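Long-range contacts in uncharacterized protein (Singapore grouper iridovirus, PDB 3RJ2), which is a viral protein that binds histone H3 and so probably acts on host chromatin during infection: residues A[43-48]-A[84-89]; A[47-52]-A[72-77]. One frame throughout, in Å; residues are numbered along the deposited sequence.

Contact 1: A[43-48]-A[84-89]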
loop_
_atom_site.group_PDB
_atom_site.type_symbol
_atom_site.label_atom_id
_atom_site.label_comp_id
_atom_site.label_asym_id
_atom_site.label_seq_id
_atom_site.Cartn_x
_atom_site.Cartn_y
_atom_site.Cartn_z
ATOM N N THR A 43 -12.624 2.431 -8.693
ATOM C CA THR A 43 -12.476 1.483 -9.788
ATOM C C THR A 43 -11.055 1.445 -10.325
ATOM O O THR A 43 -10.677 0.520 -11.045
ATOM C CB THR A 43 -13.375 1.841 -10.945
ATOM O OG1 THR A 43 -13.027 3.153 -11.400
ATOM C CG2 THR A 43 -14.860 1.799 -10.514
ATOM N N LEU A 44 -10.260 2.447 -9.974
ATOM C CA LEU A 44 -8.925 2.563 -10.530
ATOM C C LEU A 44 -8.006 3.219 -9.513
ATOM O O LEU A 44 -8.397 4.171 -8.829
ATOM C CB LEU A 44 -8.962 3.366 -11.848
ATOM C CG LEU A 44 -7.717 3.288 -12.743
ATOM C CD1 LEU A 44 -7.543 1.890 -13.331
ATOM C CD2 LEU A 44 -7.734 4.329 -13.851
ATOM N N LEU A 45 -6.794 2.687 -9.396
ATOM C CA LEU A 45 -5.743 3.314 -8.610
ATOM C C LEU A 45 -4.611 3.765 -9.538
ATOM O O LEU A 45 -3.994 2.938 -10.186
ATOM C CB LEU A 45 -5.220 2.352 -7.532
ATOM C CG LEU A 45 -3.919 2.751 -6.789
ATOM C CD1 LEU A 45 -4.107 4.053 -6.034
ATOM C CD2 LEU A 45 -3.444 1.671 -5.840
ATOM N N ARG A 46 -4.359 5.070 -9.608
ATOM C CA ARG A 46 -3.201 5.589 -10.331
ATOM C C ARG A 46 -2.125 5.975 -9.313
ATOM O O ARG A 46 -2.355 6.794 -8.441
ATOM C CB ARG A 46 -3.578 6.793 -11.199
ATOM C CG ARG A 46 -4.762 6.541 -12.142
ATOM C CD ARG A 46 -5.256 7.814 -12.821
ATOM N NE ARG A 46 -4.228 8.425 -13.660
ATOM C CZ ARG A 46 -3.925 8.034 -14.900
ATOM N NH1 ARG A 46 -4.572 7.012 -15.469
ATOM N NH2 ARG A 46 -2.957 8.662 -15.570
ATOM N N TYR A 47 -0.951 5.373 -9.423
ATOM C CA TYR A 47 0.083 5.604 -8.431
ATOM C C TYR A 47 1.330 6.234 -9.037
ATOM O O TYR A 47 1.591 6.101 -10.227
ATOM C CB TYR A 47 0.441 4.287 -7.732
ATOM C CG TYR A 47 0.863 3.206 -8.693
ATOM C CD1 TYR A 47 2.185 3.110 -9.125
ATOM C CD2 TYR A 47 -0.066 2.268 -9.174
ATOM C CE1 TYR A 47 2.579 2.116 -10.029
ATOM C CE2 TYR A 47 0.317 1.270 -10.071
ATOM C CZ TYR A 47 1.636 1.199 -10.498
ATOM O OH TYR A 47 2.022 0.205 -11.387
ATOM N N SER A 48 2.096 6.912 -8.189
ATOM C CA SER A 48 3.445 7.334 -8.507
ATOM C C SER A 48 4.294 7.075 -7.268
ATOM O O SER A 48 4.063 7.692 -6.227
ATOM C CB SER A 48 3.456 8.820 -8.862
ATOM O OG SER A 48 4.744 9.214 -9.305
ATOM N N GLY A 84 2.149 4.119 -12.717
ATOM C CA GLY A 84 1.266 3.216 -13.409
ATOM C C GLY A 84 -0.102 3.247 -12.794
ATOM O O GLY A 84 -0.402 4.085 -11.954
ATOM N N SER A 85 -0.943 2.321 -13.220
ATOM C CA SER A 85 -2.257 2.238 -12.645
ATOM C C SER A 85 -2.668 0.799 -12.483
ATOM O O SER A 85 -2.090 -0.098 -13.099
ATOM C CB SER A 85 -3.278 3.042 -13.458
ATOM O OG SER A 85 -3.405 2.515 -14.749
ATOM N N LEU A 86 -3.663 0.614 -11.628
ATOM C CA LEU A 86 -4.153 -0.682 -11.183
ATOM C C LEU A 86 -5.670 -0.655 -11.121
ATOM O O LEU A 86 -6.252 0.304 -10.590
ATOM C CB LEU A 86 -3.696 -0.932 -9.750
ATOM C CG LEU A 86 -2.626 -1.931 -9.375
ATOM C CD1 LEU A 86 -2.855 -2.184 -7.898
ATOM C CD2 LEU A 86 -2.774 -3.245 -10.189
ATOM N N ALA A 87 -6.301 -1.721 -11.592
ATOM C CA ALA A 87 -7.736 -1.857 -11.444
ATOM C C ALA A 87 -8.066 -2.181 -9.987
ATOM O O ALA A 87 -7.371 -2.949 -9.358
ATOM C CB ALA A 87 -8.273 -2.935 -12.384
ATOM N N VAL A 88 -9.108 -1.550 -9.456
ATOM C CA VAL A 88 -9.608 -1.838 -8.118
ATOM C C VAL A 88 -10.776 -2.839 -8.260
ATOM O O VAL A 88 -11.716 -2.590 -9.020
ATOM C CB VAL A 88 -10.060 -0.530 -7.398
ATOM C CG1 VAL A 88 -10.574 -0.822 -6.008
ATOM C CG2 VAL A 88 -8.906 0.502 -7.333
ATOM N N PRO A 89 -10.706 -3.994 -7.563
ATOM C CA PRO A 89 -11.773 -5.000 -7.633
ATOM C C PRO A 89 -13.146 -4.432 -7.243
ATOM O O PRO A 89 -13.223 -3.551 -6.381
ATOM C CB PRO A 89 -11.339 -6.048 -6.596
ATOM C CG PRO A 89 -9.872 -5.882 -6.450
ATOM C CD PRO A 89 -9.577 -4.435 -6.719
#

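Contact 2: A[47-52]-A[72-77]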
loop_
_atom_site.group_PDB
_atom_site.type_symbol
_atom_site.label_atom_id
_atom_site.label_comp_id
_atom_site.label_asym_id
_atom_site.label_seq_id
_atom_site.Cartn_x
_atom_site.Cartn_y
_atom_site.Cartn_z
ATOM N N TYR A 47 -0.951 5.373 -9.423
ATOM C CA TYR A 47 0.083 5.604 -8.431
ATOM C C TYR A 47 1.330 6.234 -9.037
ATOM O O TYR A 47 1.591 6.101 -10.227
ATOM C CB TYR A 47 0.441 4.287 -7.732
ATOM C CG TYR A 47 0.863 3.206 -8.693
ATOM C CD1 TYR A 47 2.185 3.110 -9.125
ATOM C CD2 TYR A 47 -0.066 2.268 -9.174
ATOM C CE1 TYR A 47 2.579 2.116 -10.029
ATOM C CE2 TYR A 47 0.317 1.270 -10.071
ATOM C CZ TYR A 47 1.636 1.199 -10.498
ATOM O OH TYR A 47 2.022 0.205 -11.387
ATOM N N SER A 48 2.096 6.912 -8.189
ATOM C CA SER A 48 3.445 7.334 -8.507
ATOM C C SER A 48 4.294 7.075 -7.268
ATOM O O SER A 48 4.063 7.692 -6.227
ATOM C CB SER A 48 3.456 8.820 -8.862
ATOM O OG SER A 48 4.744 9.214 -9.305
ATOM N N VAL A 49 5.249 6.151 -7.357
ATOM C CA VAL A 49 6.005 5.752 -6.171
ATOM C C VAL A 49 7.458 6.197 -6.254
ATOM O O VAL A 49 8.187 5.789 -7.150
ATOM C CB VAL A 49 5.956 4.228 -5.901
ATOM C CG1 VAL A 49 6.756 3.900 -4.663
ATOM C CG2 VAL A 49 4.517 3.746 -5.732
ATOM N N ASP A 50 7.855 7.036 -5.306
ATOM C CA ASP A 50 9.226 7.521 -5.194
ATOM C C ASP A 50 9.993 6.579 -4.273
ATOM O O ASP A 50 9.716 6.517 -3.073
ATOM C CB ASP A 50 9.205 8.932 -4.607
ATOM C CG ASP A 50 10.392 9.765 -5.030
ATOM O OD1 ASP A 50 11.472 9.197 -5.328
ATOM O OD2 ASP A 50 10.240 11.010 -5.067
ATOM N N GLY A 51 10.922 5.817 -4.840
ATOM C CA GLY A 51 11.715 4.867 -4.076
ATOM C C GLY A 51 13.132 4.743 -4.614
ATOM O O GLY A 51 13.831 5.749 -4.813
ATOM N N GLU A 52 13.548 3.499 -4.846
ATOM C CA GLU A 52 14.879 3.167 -5.340
ATOM C C GLU A 52 14.733 2.020 -6.334
ATOM O O GLU A 52 13.735 1.294 -6.302
ATOM C CB GLU A 52 15.797 2.730 -4.188
ATOM C CG GLU A 52 16.041 3.788 -3.093
ATOM C CD GLU A 52 16.663 5.071 -3.621
ATOM O OE1 GLU A 52 17.394 5.008 -4.633
ATOM O OE2 GLU A 52 16.422 6.150 -3.026
ATOM N N THR A 72 -1.220 -7.158 -6.098
ATOM C CA THR A 72 -0.289 -6.960 -7.200
ATOM C C THR A 72 1.046 -6.556 -6.566
ATOM O O THR A 72 1.065 -5.926 -5.508
ATOM C CB THR A 72 -0.775 -5.840 -8.188
ATOM O OG1 THR A 72 -2.110 -6.111 -8.634
ATOM C CG2 THR A 72 0.115 -5.757 -9.416
ATOM N N HIS A 73 2.152 -6.932 -7.196
ATOM C CA HIS A 73 3.461 -6.374 -6.830
ATOM C C HIS A 73 3.822 -5.274 -7.784
ATOM O O HIS A 73 3.640 -5.413 -8.996
ATOM C CB HIS A 73 4.574 -7.418 -6.876
ATOM C CG HIS A 73 4.421 -8.499 -5.864
ATOM N ND1 HIS A 73 4.603 -9.829 -6.169
ATOM C CD2 HIS A 73 4.073 -8.453 -4.561
ATOM C CE1 HIS A 73 4.380 -10.559 -5.090
ATOM N NE2 HIS A 73 4.055 -9.747 -4.100
ATOM N N LEU A 74 4.333 -4.184 -7.233
ATOM C CA LEU A 74 4.946 -3.117 -8.017
ATOM C C LEU A 74 6.471 -3.310 -8.007
ATOM O O LEU A 74 7.093 -3.279 -6.948
ATOM C CB LEU A 74 4.550 -1.752 -7.448
ATOM C CG LEU A 74 3.049 -1.547 -7.162
ATOM C CD1 LEU A 74 2.781 -0.132 -6.716
ATOM C CD2 LEU A 74 2.166 -1.910 -8.364
ATOM N N ASN A 75 7.053 -3.540 -9.184
ATOM C CA ASN A 75 8.489 -3.755 -9.319
ATOM C C ASN A 75 9.188 -2.550 -9.966
ATOM O O ASN A 75 8.845 -2.152 -11.084
ATOM C CB ASN A 75 8.730 -5.031 -10.121
ATOM C CG ASN A 75 8.292 -6.275 -9.364
ATOM O OD1 ASN A 75 8.803 -6.560 -8.291
ATOM N ND2 ASN A 75 7.346 -7.011 -9.919
ATOM N N HIS A 76 10.149 -1.955 -9.259
ATOM C CA HIS A 76 10.812 -0.738 -9.760
ATOM C C HIS A 76 11.690 -0.964 -10.990
ATOM O O HIS A 76 11.796 -0.082 -11.844
ATOM C CB HIS A 76 11.623 -0.046 -8.662
ATOM C CG HIS A 76 10.846 0.985 -7.910
ATOM N ND1 HIS A 76 9.850 0.659 -7.021
ATOM C CD2 HIS A 76 10.910 2.336 -7.924
ATOM C CE1 HIS A 76 9.337 1.766 -6.511
ATOM N NE2 HIS A 76 9.966 2.798 -7.041
ATOM N N GLY A 77 12.317 -2.129 -11.091
ATOM C CA GLY A 77 13.341 -2.342 -12.131
ATOM C C GLY A 77 14.365 -1.211 -12.075
ATOM O O GLY A 77 14.805 -0.825 -10.991
#

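Contact 1: A[43-48]-A[84-89]
Leu-45 and Leu-86 meet through their beta carbons, CB to CB 4.2 Å, on the face of the sheet turned into the protein. Val-88 closes this apolar cluster just past the end of strand 84-87. Its CG2 branch lies beside the backbone N and reaches back over the opposite chain, 3.5 Å from Leu-44 N, with Leu-45 CB close by. Tyr-47 belongs to the same face. Its CG sits between the backbone N and the carbonyl carbon (chi1 56°), which brings the ring back across the neighbouring strand and over Gly-84. Gly-84 CA lies 4.0 Å from the centroid of the Tyr-47 ring, 26° off its normal, a CH-pi contact. A beta carbon at Gly-84 would clash with Tyr-47 OH; without one, the ring lies directly on the Gly-84 main chain, with its O over the face, and ring atom CE2 continues toward Leu-86 CG. Between the side chains runs the backbone bonding: Leu-45 and Leu-86 exchange N-H and C=O in both directions, the bond from Leu-45 N to Leu-86 O being 2.7 Å and nearly straight. Tyr-47 and Gly-84 form the second such pair, and Val-88 N adds a bond to Thr-43 O from above the carbonyl plane. On the other face, Leu-44 rests CD1 against Leu-86 O at 3.4 Å, while Arg-46 CG meets Ser-85 CB at 4.0 Å. Farther out, the Arg-46 guanidinium makes a long, weak ion pair with Glu-10, and Ser-48 OG is hydrogen-bonded to Glu-83. This is regular antiparallel pairing at the edge of a four-stranded sheet, with a classic beta bulge at Thr-43 and Leu-44 opposite Val-12, and the aromatic-over-glycine pair recalls the packing called aromatic rescue of glycine.

Contact 2: A[47-52]-A[72-77]
Tyr-47 and Leu-74 carry the apolar part of the contact, their side chains sliding past each other in opposite directions. Leu-74 CD1 stands over the centre of the ring, 4.0 Å from the Tyr-47 ring centroid and 10° off its normal, a CH-pi contact on the face opposite Gly-84. The second methyl, CD2, extends to the phenol end and lies 3.7 Å from Tyr-47 OH. Val-49 CG2 approaches the same Leu-74 CD1 more loosely. The side chains of Val-49 and His-76 cross at about a right angle, Val-49 CG1 meeting the edge of the ring in plane, 3.8 Å from His-76 CE1.

Among the polar contacts, His-76 NE2 gives a weak hydrogen bond to Val-49 O, 3.5 Å long. Over one ring face comes a carbonyl oxygen, Glu-52 O, 3.3 Å from His-76 CG. Gly-51, which has no side chain, passes close to NE2 with its backbone N. Main-chain atoms of Val-49, Gly-51 and Glu-52 thus line part of the imidazole where 47-52 leaves its strand.

No backbone pairing joins the segments. Strand 44-50 and strand 68-75 belong to different sheets that face each other, with Leu-82 of strand 81-87 touching both Leu-74 and His-76, and His-57 of strand 56-62 meeting the His-76 ring.

Contacts 1 and 2 start from the same strand, 44-50, and share Tyr-47, their centres lying 13 Å apart. Contact 1 runs within the four-stranded sheet, pairing 44-50 with its outermost neighbour 81-87; contact 2 spans from that sheet to strand 68-75 at the border of the six-stranded one. Along the chain 44-50 comes first, then 56-62 and 68-75 in the second sheet, and 81-87 brings the chain back to the first. The two contacts meet where Leu-86 CD2 packs 3.3 Å from Thr-72 OG1. Contact 1 holds the border of one sheet together, while contact 2 and the Leu-86 to Thr-72 touch pack that border against the other sheet of what looks like a beta sandwich.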